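Local coordinates for protein ribokinase (PDB 3RY7) that catalyses the magnesium-dependent transfer of phosphate from ATP to O-5 of D-ribose and is activated by monovalent cations, at residues T11-Y22 and T94-A103; I239-T250 and I275-V286. One frame throughout, in Å; residues are numbered along the deposited sequence. Where two conformers were deposited one is given.

In the fold
Two ways of joining distant parts of a chain appear side by side in this ribokinase. Interaction 1 pairs the parallel strands 12-18 and 95-101 at the centre of the small four-stranded sheet, and its bonding is mostly backbone to backbone. Interaction 2 lays the loop between strand 236-239 and helix 252-263 along helix 271-283 of the large domain, relying on side chains and bridging waters. Both are partly buried. The first holds substrate-binding residues, the second residues assigned to ATP and potassium. They share no secondary-structure element; their centres lie about 22 Å apart, their nearest atoms about 6 Å, and each meets the second subunit.

Interaction 1: residues T11-Y22 and T94-A103; sequences TNVDQFLTVERY and TGQAFITVNA
F16 and I99 show how neighbours in a parallel strand pair pack when their side chains leave the same face of the sheet. The two lie side by side, and I99 CB stands over the face of the F16 ring, 4.2 Å from its centroid, in a CH-pi contact. Because I99 CG1 is turned anti to the carbonyl carbon (chi1 -58°) and the chain then runs extended, CD1 reaches the far end of the ring, 3.4 Å from F16 CZ. V101 CG2 meets the same ring at its edge, in plane, 3.9 Å from F16 CD1. Further toward the start of the strands, D14 OD1 rests 3.4 Å from A97 CB. The other face carries Q15, whose chain bends at chi2 (81°) and brings its amide alongside F98, the two planes 38° apart.

Between the two faces, V13, Q15 and L17 each give their N-H to the other strand and take one back on their O; V19 N adds a last bond to V101 O. Past the strand ends, Y22 folds back over the end of segment 94-103. N102 CB makes a CH-pi contact with its ring, although the mutual placing of ring and amide is less certain. N102 OD1 accepts hydrogen bonds from the backbone N of G105 and Q106.

This four-stranded sheet is the lid of the ribokinase (PfkB) fold. N12, V13 and D14 are assigned to the substrate site; D14 OD1 hydrogen-bonds a glycerol, probably from the crystallisation liquor. F16 makes a cation-pi contact with K288 of the second subunit. Strand 12-18 is bordered on its other side by strand 36-40, strand 95-101 by antiparallel strand 107-112, while helix 70-78 packs against T11 and V13.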
loop_
_atom_site.group_PDB
_atom_site.type_symbol
_atom_site.label_atom_id
_atom_site.label_comp_id
_atom_site.label_asym_id
_atom_site.label_seq_id
_atom_site.Cartn_x
_atom_site.Cartn_y
_atom_site.Cartn_z
ATOM N N THR A 11 -12.202 -0.725 -19.692
ATOM C CA THR A 11 -12.394 -0.875 -18.253
ATOM C C THR A 11 -12.497 -2.359 -17.962
ATOM O O THR A 11 -13.280 -3.069 -18.610
ATOM C CB THR A 11 -13.665 -0.165 -17.768
ATOM O OG1 THR A 11 -13.526 1.245 -17.966
ATOM C CG2 THR A 11 -13.892 -0.437 -16.268
ATOM N N ASN A 12 -11.684 -2.836 -17.020
ATOM C CA ASN A 12 -11.649 -4.249 -16.676
ATOM C C ASN A 12 -11.919 -4.439 -15.192
ATOM O O ASN A 12 -11.548 -3.591 -14.385
ATOM C CB ASN A 12 -10.268 -4.850 -16.969
ATOM C CG ASN A 12 -10.036 -5.144 -18.443
ATOM O OD1 ASN A 12 -10.982 -5.235 -19.236
ATOM N ND2 ASN A 12 -8.763 -5.330 -18.812
ATOM N N VAL A 13 -12.548 -5.550 -14.823
ATOM C CA VAL A 13 -12.520 -5.958 -13.428
ATOM C C VAL A 13 -11.438 -7.026 -13.285
ATOM O O VAL A 13 -11.549 -8.106 -13.849
ATOM C CB VAL A 13 -13.890 -6.449 -12.935
ATOM C CG1 VAL A 13 -13.785 -6.956 -11.503
ATOM C CG2 VAL A 13 -14.927 -5.324 -13.056
ATOM N N ASP A 14 -10.369 -6.689 -12.566
ATOM C CA ASP A 14 -9.274 -7.628 -12.333
ATOM C C ASP A 14 -9.590 -8.572 -11.168
ATOM O O ASP A 14 -9.810 -8.133 -10.050
ATOM C CB ASP A 14 -7.985 -6.865 -12.017
ATOM C CG ASP A 14 -7.470 -6.036 -13.194
ATOM O OD1 ASP A 14 -7.988 -6.172 -14.331
ATOM O OD2 ASP A 14 -6.527 -5.250 -12.970
ATOM N N GLN A 15 -9.616 -9.868 -11.442
ATOM C CA GLN A 15 -9.760 -10.865 -10.395
ATOM C C GLN A 15 -8.431 -11.462 -9.977
ATOM O O GLN A 15 -7.850 -12.258 -10.705
ATOM C CB GLN A 15 -10.648 -11.998 -10.855
ATOM C CG GLN A 15 -11.900 -12.081 -10.047
ATOM C CD GLN A 15 -12.907 -11.091 -10.539
ATOM O OE1 GLN A 15 -13.472 -10.318 -9.769
ATOM N NE2 GLN A 15 -13.128 -11.096 -11.840
ATOM N N PHE A 16 -7.981 -11.101 -8.786
ATOM C CA PHE A 16 -6.703 -11.578 -8.265
ATOM C C PHE A 16 -6.842 -12.782 -7.332
ATOM O O PHE A 16 -7.557 -12.722 -6.326
ATOM C CB PHE A 16 -5.995 -10.451 -7.523
ATOM C CG PHE A 16 -5.403 -9.413 -8.425
ATOM C CD1 PHE A 16 -4.085 -9.524 -8.850
ATOM C CD2 PHE A 16 -6.159 -8.321 -8.845
ATOM C CE1 PHE A 16 -3.523 -8.564 -9.678
ATOM C CE2 PHE A 16 -5.605 -7.355 -9.670
ATOM C CZ PHE A 16 -4.279 -7.479 -10.087
ATOM N N LEU A 17 -6.150 -13.864 -7.679
ATOM C CA LEU A 17 -6.012 -15.029 -6.809
ATOM C C LEU A 17 -4.556 -15.168 -6.384
ATOM O O LEU A 17 -3.690 -15.445 -7.216
ATOM C CB LEU A 17 -6.420 -16.289 -7.557
ATOM C CG LEU A 17 -6.511 -17.577 -6.734
ATOM C CD1 LEU A 17 -7.685 -17.499 -5.773
ATOM C CD2 LEU A 17 -6.645 -18.789 -7.648
ATOM N N THR A 18 -4.276 -14.962 -5.102
ATOM C CA THR A 18 -2.909 -15.098 -4.614
ATOM C C THR A 18 -2.660 -16.521 -4.150
ATOM O O THR A 18 -3.302 -17.003 -3.220
ATOM C CB THR A 18 -2.609 -14.155 -3.453
ATOM O OG1 THR A 18 -2.900 -12.808 -3.836
ATOM C CG2 THR A 18 -1.144 -14.259 -3.057
ATOM N N VAL A 19 -1.743 -17.197 -4.825
ATOM C CA VAL A 19 -1.308 -18.514 -4.408
ATOM C C VAL A 19 0.115 -18.434 -3.861
ATOM O O VAL A 19 0.722 -17.354 -3.793
ATOM C CB VAL A 19 -1.367 -19.520 -5.566
ATOM C CG1 VAL A 19 -2.732 -19.466 -6.232
ATOM C CG2 VAL A 19 -0.272 -19.221 -6.578
ATOM N N GLU A 20 0.633 -19.584 -3.445
ATOM C CA GLU A 20 2.007 -19.665 -2.981
ATOM C C GLU A 20 2.809 -20.133 -4.177
ATOM O O GLU A 20 3.845 -19.575 -4.527
ATOM C CB GLU A 20 2.121 -20.680 -1.837
ATOM C CG GLU A 20 3.118 -20.290 -0.750
ATOM C CD GLU A 20 2.482 -20.226 0.632
ATOM O OE1 GLU A 20 2.203 -21.303 1.217
ATOM O OE2 GLU A 20 2.267 -19.096 1.134
ATOM N N ARG A 21 2.368 -21.209 -4.781
ATOM C CA ARG A 21 3.016 -21.674 -5.962
ATOM C C ARG A 21 1.987 -22.057 -6.988
ATOM O O ARG A 21 0.983 -22.635 -6.699
ATOM C CB ARG A 21 4.003 -22.818 -5.672
ATOM C CG ARG A 21 3.400 -24.195 -5.459
ATOM C CD ARG A 21 4.324 -25.365 -5.813
ATOM N NE ARG A 21 3.795 -26.130 -6.935
ATOM C CZ ARG A 21 3.233 -27.329 -6.847
ATOM N NH1 ARG A 21 3.136 -27.929 -5.699
ATOM N NH2 ARG A 21 2.763 -27.935 -7.919
ATOM N N TYR A 22 2.272 -21.705 -8.216
ATOM C CA TYR A 22 1.377 -21.994 -9.326
ATOM C C TYR A 22 1.177 -23.489 -9.430
ATOM O O TYR A 22 2.138 -24.245 -9.385
ATOM C CB TYR A 22 1.931 -21.465 -10.656
ATOM C CG TYR A 22 2.008 -19.955 -10.761
ATOM C CD1 TYR A 22 0.865 -19.167 -10.656
ATOM C CD2 TYR A 22 3.221 -19.321 -10.987
ATOM C CE1 TYR A 22 0.937 -17.788 -10.756
ATOM C CE2 TYR A 22 3.302 -17.948 -11.091
ATOM C CZ TYR A 22 2.161 -17.184 -10.974
ATOM O OH TYR A 22 2.256 -15.816 -11.084
ATOM N N THR A 94 -18.967 -7.228 -18.743
ATOM C CA THR A 94 -17.862 -6.301 -18.589
ATOM C C THR A 94 -16.528 -7.011 -18.782
ATOM O O THR A 94 -16.373 -8.178 -18.415
ATOM C CB THR A 94 -17.907 -5.628 -17.228
ATOM O OG1 THR A 94 -19.165 -4.958 -17.115
ATOM C CG2 THR A 94 -16.756 -4.620 -17.082
ATOM N N GLY A 95 -15.579 -6.319 -19.402
ATOM C CA GLY A 95 -14.247 -6.871 -19.604
ATOM C C GLY A 95 -13.634 -7.262 -18.267
ATOM O O GLY A 95 -13.890 -6.610 -17.256
ATOM N N GLN A 96 -12.827 -8.319 -18.269
ATOM C CA GLN A 96 -12.240 -8.845 -17.039
ATOM C C GLN A 96 -10.837 -9.411 -17.246
ATOM O O GLN A 96 -10.498 -9.916 -18.328
ATOM C CB GLN A 96 -13.133 -9.943 -16.456
ATOM C CG GLN A 96 -14.464 -9.427 -16.013
ATOM C CD GLN A 96 -15.471 -10.535 -15.828
ATOM O OE1 GLN A 96 -15.236 -11.470 -15.067
ATOM N NE2 GLN A 96 -16.609 -10.430 -16.510
ATOM N N ALA A 97 -10.025 -9.337 -16.198
ATOM C CA ALA A 97 -8.736 -10.005 -16.208
ATOM C C ALA A 97 -8.648 -10.974 -15.030
ATOM O O ALA A 97 -9.065 -10.663 -13.903
ATOM C CB ALA A 97 -7.598 -8.986 -16.161
ATOM N N PHE A 98 -8.098 -12.145 -15.302
ATOM C CA PHE A 98 -7.939 -13.172 -14.289
ATOM C C PHE A 98 -6.449 -13.377 -14.051
ATOM O O PHE A 98 -5.720 -13.894 -14.908
ATOM C CB PHE A 98 -8.650 -14.435 -14.748
ATOM C CG PHE A 98 -10.056 -14.170 -15.248
ATOM C CD1 PHE A 98 -10.315 -14.031 -16.602
ATOM C CD2 PHE A 98 -11.114 -14.013 -14.345
ATOM C CE1 PHE A 98 -11.611 -13.775 -17.065
ATOM C CE2 PHE A 98 -12.416 -13.748 -14.796
ATOM C CZ PHE A 98 -12.659 -13.631 -16.159
ATOM N N ILE A 99 -6.009 -12.924 -12.884
ATOM C CA ILE A 99 -4.595 -12.816 -12.552
ATOM C C ILE A 99 -4.212 -13.696 -11.353
ATOM O O ILE A 99 -4.722 -13.503 -10.241
ATOM C CB ILE A 99 -4.260 -11.350 -12.219
ATOM C CG1 ILE A 99 -4.619 -10.453 -13.417
ATOM C CG2 ILE A 99 -2.800 -11.202 -11.850
ATOM C CD1 ILE A 99 -4.664 -8.971 -13.098
ATOM N N THR A 100 -3.329 -14.665 -11.581
ATOM C CA THR A 100 -2.833 -15.502 -10.497
ATOM C C THR A 100 -1.439 -15.043 -10.072
ATOM O O THR A 100 -0.500 -15.099 -10.864
ATOM C CB THR A 100 -2.778 -16.977 -10.910
ATOM O OG1 THR A 100 -4.015 -17.351 -11.524
ATOM C CG2 THR A 100 -2.530 -17.873 -9.692
ATOM N N VAL A 101 -1.320 -14.570 -8.833
ATOM C CA VAL A 101 -0.049 -14.144 -8.258
ATOM C C VAL A 101 0.589 -15.260 -7.413
ATOM O O VAL A 101 -0.099 -15.914 -6.631
ATOM C CB VAL A 101 -0.264 -12.965 -7.319
ATOM C CG1 VAL A 101 1.069 -12.392 -6.880
ATOM C CG2 VAL A 101 -1.122 -11.921 -7.981
ATOM N N ASN A 102 1.896 -15.483 -7.552
ATOM C CA ASN A 102 2.570 -16.414 -6.637
ATOM C C ASN A 102 3.325 -15.721 -5.501
ATOM O O ASN A 102 3.283 -14.490 -5.377
ATOM C CB ASN A 102 3.439 -17.445 -7.375
ATOM C CG ASN A 102 4.618 -16.825 -8.115
ATOM O OD1 ASN A 102 4.986 -15.664 -7.898
ATOM N ND2 ASN A 102 5.229 -17.618 -8.989
ATOM N N ALA A 103 3.978 -16.506 -4.650
ATOM C CA ALA A 103 4.670 -15.948 -3.495
ATOM C C ALA A 103 5.729 -14.914 -3.889
ATOM O O ALA A 103 5.884 -13.872 -3.229
ATOM C CB ALA A 103 5.276 -17.066 -2.672
HETATM O O HOH W 1 -15.648 -3.563 -20.200
#

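Interaction 2: residues I239-T250 and I275-V286; sequences IEAYKVNAIDTT and IDFGNKASSLTV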
loop_
_atom_site.group_PDB
_atom_site.type_symbol
_atom_site.label_atom_id
_atom_site.label_comp_id
_atom_site.label_asym_id
_atom_site.label_seq_id
_atom_site.Cartn_x
_atom_site.Cartn_y
_atom_site.Cartn_z
ATOM N N ILE A 239 16.107 9.518 -21.836
ATOM C CA ILE A 239 15.928 10.042 -20.485
ATOM C C ILE A 239 15.836 8.931 -19.438
ATOM O O ILE A 239 15.090 7.971 -19.625
ATOM C CB ILE A 239 14.653 10.895 -20.388
ATOM C CG1 ILE A 239 14.708 12.047 -21.385
ATOM C CG2 ILE A 239 14.448 11.410 -18.970
ATOM C CD1 ILE A 239 14.058 13.310 -20.886
ATOM N N GLU A 240 16.578 9.075 -18.346
ATOM C CA GLU A 240 16.612 8.085 -17.282
ATOM C C GLU A 240 15.337 8.053 -16.450
ATOM O O GLU A 240 14.690 9.086 -16.204
ATOM C CB GLU A 240 17.821 8.328 -16.372
ATOM C CG GLU A 240 19.159 8.076 -17.051
ATOM C CD GLU A 240 19.281 6.652 -17.556
ATOM O OE1 GLU A 240 18.928 5.724 -16.797
ATOM O OE2 GLU A 240 19.721 6.455 -18.712
ATOM N N ALA A 241 15.001 6.845 -16.009
ATOM C CA ALA A 241 13.840 6.608 -15.160
ATOM C C ALA A 241 14.158 6.804 -13.674
ATOM O O ALA A 241 15.308 7.026 -13.292
ATOM C CB ALA A 241 13.299 5.194 -15.403
ATOM N N TYR A 242 13.127 6.723 -12.844
ATOM C CA TYR A 242 13.307 6.725 -11.400
ATOM C C TYR A 242 13.222 5.290 -10.876
ATOM O O TYR A 242 13.917 4.386 -11.366
ATOM C CB TYR A 242 12.237 7.588 -10.738
ATOM C CG TYR A 242 12.277 9.047 -11.137
ATOM C CD1 TYR A 242 12.279 10.042 -10.173
ATOM C CD2 TYR A 242 12.319 9.432 -12.475
ATOM C CE1 TYR A 242 12.315 11.379 -10.520
ATOM C CE2 TYR A 242 12.358 10.777 -12.836
ATOM C CZ TYR A 242 12.355 11.743 -11.849
ATOM O OH TYR A 242 12.399 13.081 -12.164
ATOM N N LYS A 243 12.337 5.069 -9.927
ATOM C CA LYS A 243 12.132 3.718 -9.458
ATOM C C LYS A 243 11.179 3.009 -10.371
ATOM O O LYS A 243 10.083 3.449 -10.625
ATOM C CB LYS A 243 11.643 3.649 -8.027
ATOM C CG LYS A 243 11.994 2.300 -7.386
ATOM C CD LYS A 243 11.550 2.141 -5.943
ATOM C CE LYS A 243 11.376 0.654 -5.595
ATOM N NZ LYS A 243 11.076 0.396 -4.162
ATOM N N VAL A 244 11.637 1.891 -10.871
ATOM C CA VAL A 244 10.836 1.101 -11.798
ATOM C C VAL A 244 11.058 -0.400 -11.629
ATOM O O VAL A 244 12.197 -0.873 -11.666
ATOM C CB VAL A 244 11.129 1.503 -13.265
ATOM C CG1 VAL A 244 10.789 0.365 -14.215
ATOM C CG2 VAL A 244 10.371 2.768 -13.629
ATOM N N ASN A 245 9.973 -1.148 -11.439
ATOM C CA ASN A 245 10.074 -2.602 -11.393
ATOM C C ASN A 245 10.307 -3.162 -12.793
ATOM O O ASN A 245 9.907 -2.555 -13.789
ATOM C CB ASN A 245 8.821 -3.230 -10.772
ATOM C CG ASN A 245 8.706 -2.963 -9.281
ATOM O OD1 ASN A 245 9.710 -2.777 -8.588
ATOM N ND2 ASN A 245 7.474 -2.952 -8.779
ATOM N N ALA A 246 10.958 -4.320 -12.860
ATOM C CA ALA A 246 11.275 -4.952 -14.139
ATOM C C ALA A 246 10.009 -5.342 -14.883
ATOM O O ALA A 246 9.886 -5.112 -16.089
ATOM C CB ALA A 246 12.161 -6.168 -13.929
ATOM N N ILE A 247 9.080 -5.953 -14.158
ATOM C CA ILE A 247 7.758 -6.235 -14.689
ATOM C C ILE A 247 6.776 -5.210 -14.107
ATOM O O ILE A 247 6.746 -5.004 -12.886
ATOM C CB ILE A 247 7.311 -7.679 -14.349
ATOM C CG1 ILE A 247 7.966 -8.687 -15.301
ATOM C CG2 ILE A 247 5.800 -7.818 -14.454
ATOM C CD1 ILE A 247 9.479 -8.703 -15.271
ATOM N N ASP A 248 6.006 -4.545 -14.974
ATOM C CA ASP A 248 4.983 -3.604 -14.505
ATOM C C ASP A 248 3.843 -4.359 -13.832
ATOM O O ASP A 248 3.217 -5.247 -14.422
ATOM C CB ASP A 248 4.442 -2.707 -15.622
ATOM C CG ASP A 248 3.579 -1.562 -15.086
ATOM O OD1 ASP A 248 3.177 -1.596 -13.902
ATOM O OD2 ASP A 248 3.307 -0.612 -15.846
ATOM N N THR A 249 3.611 -4.103 -12.552
ATOM C CA THR A 249 2.554 -4.787 -11.820
ATOM C C THR A 249 1.778 -3.844 -10.981
ATOM O O THR A 249 1.000 -4.260 -10.171
ATOM C CB THR A 249 3.029 -5.933 -10.870
ATOM O OG1 THR A 249 3.729 -5.390 -9.770
ATOM C CG2 THR A 249 3.866 -6.902 -11.539
ATOM N N THR A 250 1.993 -2.571 -11.200
ATOM C CA THR A 250 1.363 -1.530 -10.409
ATOM C C THR A 250 0.723 -0.450 -11.291
ATOM O O THR A 250 0.537 0.690 -10.852
ATOM C CB THR A 250 2.427 -0.876 -9.530
ATOM O OG1 THR A 250 3.574 -0.578 -10.344
ATOM C CG2 THR A 250 2.865 -1.844 -8.434
ATOM N N ILE A 275 8.013 14.075 -20.108
ATOM C CA ILE A 275 8.479 12.708 -19.911
ATOM C C ILE A 275 9.067 12.495 -18.506
ATOM O O ILE A 275 8.938 11.409 -17.916
ATOM C CB ILE A 275 9.491 12.309 -20.996
ATOM C CG1 ILE A 275 8.766 12.186 -22.347
ATOM C CG2 ILE A 275 10.202 11.011 -20.620
ATOM C CD1 ILE A 275 9.660 11.768 -23.488
ATOM N N ASP A 276 9.692 13.547 -17.978
ATOM C CA ASP A 276 10.232 13.540 -16.623
ATOM C C ASP A 276 9.106 13.401 -15.600
ATOM O O ASP A 276 9.129 12.519 -14.736
ATOM C CB ASP A 276 11.004 14.831 -16.353
ATOM C CG ASP A 276 11.556 14.884 -14.941
ATOM O OD1 ASP A 276 11.091 15.722 -14.130
ATOM O OD2 ASP A 276 12.440 14.058 -14.647
ATOM N N PHE A 277 8.132 14.298 -15.709
ATOM C CA PHE A 277 6.933 14.266 -14.883
ATOM C C PHE A 277 6.201 12.922 -14.953
ATOM O O PHE A 277 5.717 12.423 -13.937
ATOM C CB PHE A 277 5.995 15.377 -15.313
ATOM C CG PHE A 277 4.745 15.477 -14.487
ATOM C CD1 PHE A 277 4.708 16.285 -13.353
ATOM C CD2 PHE A 277 3.593 14.792 -14.855
ATOM C CE1 PHE A 277 3.549 16.399 -12.589
ATOM C CE2 PHE A 277 2.430 14.900 -14.099
ATOM C CZ PHE A 277 2.410 15.709 -12.964
ATOM N N GLY A 278 6.118 12.348 -16.151
ATOM C CA GLY A 278 5.494 11.049 -16.332
ATOM C C GLY A 278 6.258 9.964 -15.595
ATOM O O GLY A 278 5.670 9.062 -14.995
ATOM N N ASN A 279 7.582 10.041 -15.655
ATOM C CA ASN A 279 8.425 9.071 -14.974
ATOM C C ASN A 279 8.367 9.241 -13.451
ATOM O O ASN A 279 8.487 8.260 -12.715
ATOM C CB ASN A 279 9.862 9.121 -15.502
ATOM C CG ASN A 279 10.047 8.303 -16.784
ATOM O OD1 ASN A 279 9.455 7.230 -16.949
ATOM N ND2 ASN A 279 10.885 8.807 -17.693
ATOM N N LYS A 280 8.154 10.474 -12.987
ATOM C CA LYS A 280 7.917 10.713 -11.565
ATOM C C LYS A 280 6.643 10.005 -11.130
ATOM O O LYS A 280 6.678 9.106 -10.280
ATOM C CB LYS A 280 7.810 12.208 -11.243
ATOM C CG LYS A 280 9.153 12.913 -11.061
ATOM C CD LYS A 280 8.964 14.416 -10.901
ATOM C CE LYS A 280 10.282 15.175 -11.073
ATOM N NZ LYS A 280 10.097 16.662 -11.023
ATOM N N ALA A 281 5.523 10.413 -11.725
ATOM C CA ALA A 281 4.222 9.841 -11.401
ATOM C C ALA A 281 4.327 8.331 -11.341
ATOM O O ALA A 281 3.900 7.708 -10.375
ATOM C CB ALA A 281 3.191 10.261 -12.424
ATOM N N SER A 282 4.938 7.751 -12.365
ATOM C CA SER A 282 5.104 6.306 -12.444
ATOM C C SER A 282 5.878 5.690 -11.256
ATOM O O SER A 282 5.573 4.571 -10.824
ATOM C CB SER A 282 5.785 5.940 -13.759
ATOM O OG SER A 282 5.972 4.553 -13.860
ATOM N N SER A 283 6.879 6.400 -10.737
ATOM C CA SER A 283 7.737 5.832 -9.687
ATOM C C SER A 283 6.988 5.713 -8.353
ATOM O O SER A 283 7.150 4.732 -7.636
ATOM C CB SER A 283 9.014 6.654 -9.512
ATOM O OG SER A 283 8.720 7.895 -8.890
ATOM N N LEU A 284 6.156 6.712 -8.062
ATOM C CA LEU A 284 5.264 6.736 -6.905
ATOM C C LEU A 284 4.395 5.486 -6.780
ATOM O O LEU A 284 3.771 5.224 -5.743
ATOM C CB LEU A 284 4.355 7.951 -7.011
ATOM C CG LEU A 284 5.072 9.256 -6.679
ATOM C CD1 LEU A 284 4.093 10.417 -6.649
ATOM C CD2 LEU A 284 5.793 9.112 -5.333
ATOM N N THR A 285 4.292 4.711 -7.855
ATOM C CA THR A 285 3.440 3.550 -7.834
ATOM C C THR A 285 4.135 2.344 -7.301
ATOM O O THR A 285 3.507 1.442 -6.872
ATOM C CB THR A 285 2.744 3.144 -9.212
ATOM O OG1 THR A 285 3.667 2.534 -10.101
ATOM C CG2 THR A 285 2.007 4.262 -9.860
ATOM N N VAL A 286 5.442 2.324 -7.362
ATOM C CA VAL A 286 6.172 1.190 -6.823
ATOM C C VAL A 286 6.779 1.550 -5.463
ATOM O O VAL A 286 7.621 0.820 -4.928
ATOM C CB VAL A 286 7.293 0.745 -7.782
ATOM C CG1 VAL A 286 6.699 0.210 -9.078
ATOM C CG2 VAL A 286 8.235 1.900 -8.069
HETATM O O HOH W 2 13.131 10.919 -15.846
HETATM O O HOH W 3 10.109 6.204 -13.078
HETATM O O HOH W 4 7.591 2.598 -12.045
#
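Y242 lies across helix 271-283, its ring reaching back toward D276 while the backbone of K280 passes over one face. Y242 OH donates to D276 OD2 (2.7 Å), on the syn side but 30° out of the plane of a carboxylate turned 48° from the ring. K280 crosses obliquely, with CG 3.5 Å from Y242 CZ, and its NZ forms a salt bridge with D276 OD1. Y242 CB packs on S283 CB at 3.6 Å, and S283 OG turns back to K280 O.

Farther along, V286 CG1, anti to its carbonyl carbon (chi1 -66°), meets N245 ND2 at 3.3 Å; CG2, between backbone N and carbonyl carbon, lies 3.8 Å from K243 CB. T285 OG1 gives its proton to S282 O. T250 OG1 lies within hydrogen-bonding distance of T285 OG1 (3.1 Å), its proton's partner unsettled. Two waters bridge the seam, one joining Y242 N to N279 O, another K243 O to S282 O.

D276 thus takes tyrosine and lysine on separate oxygens, probably favouring its charged form. T250, T285 and D248 are assigned to potassium, consistent with the contact tying that site to the helix carrying N279, assigned to ATP.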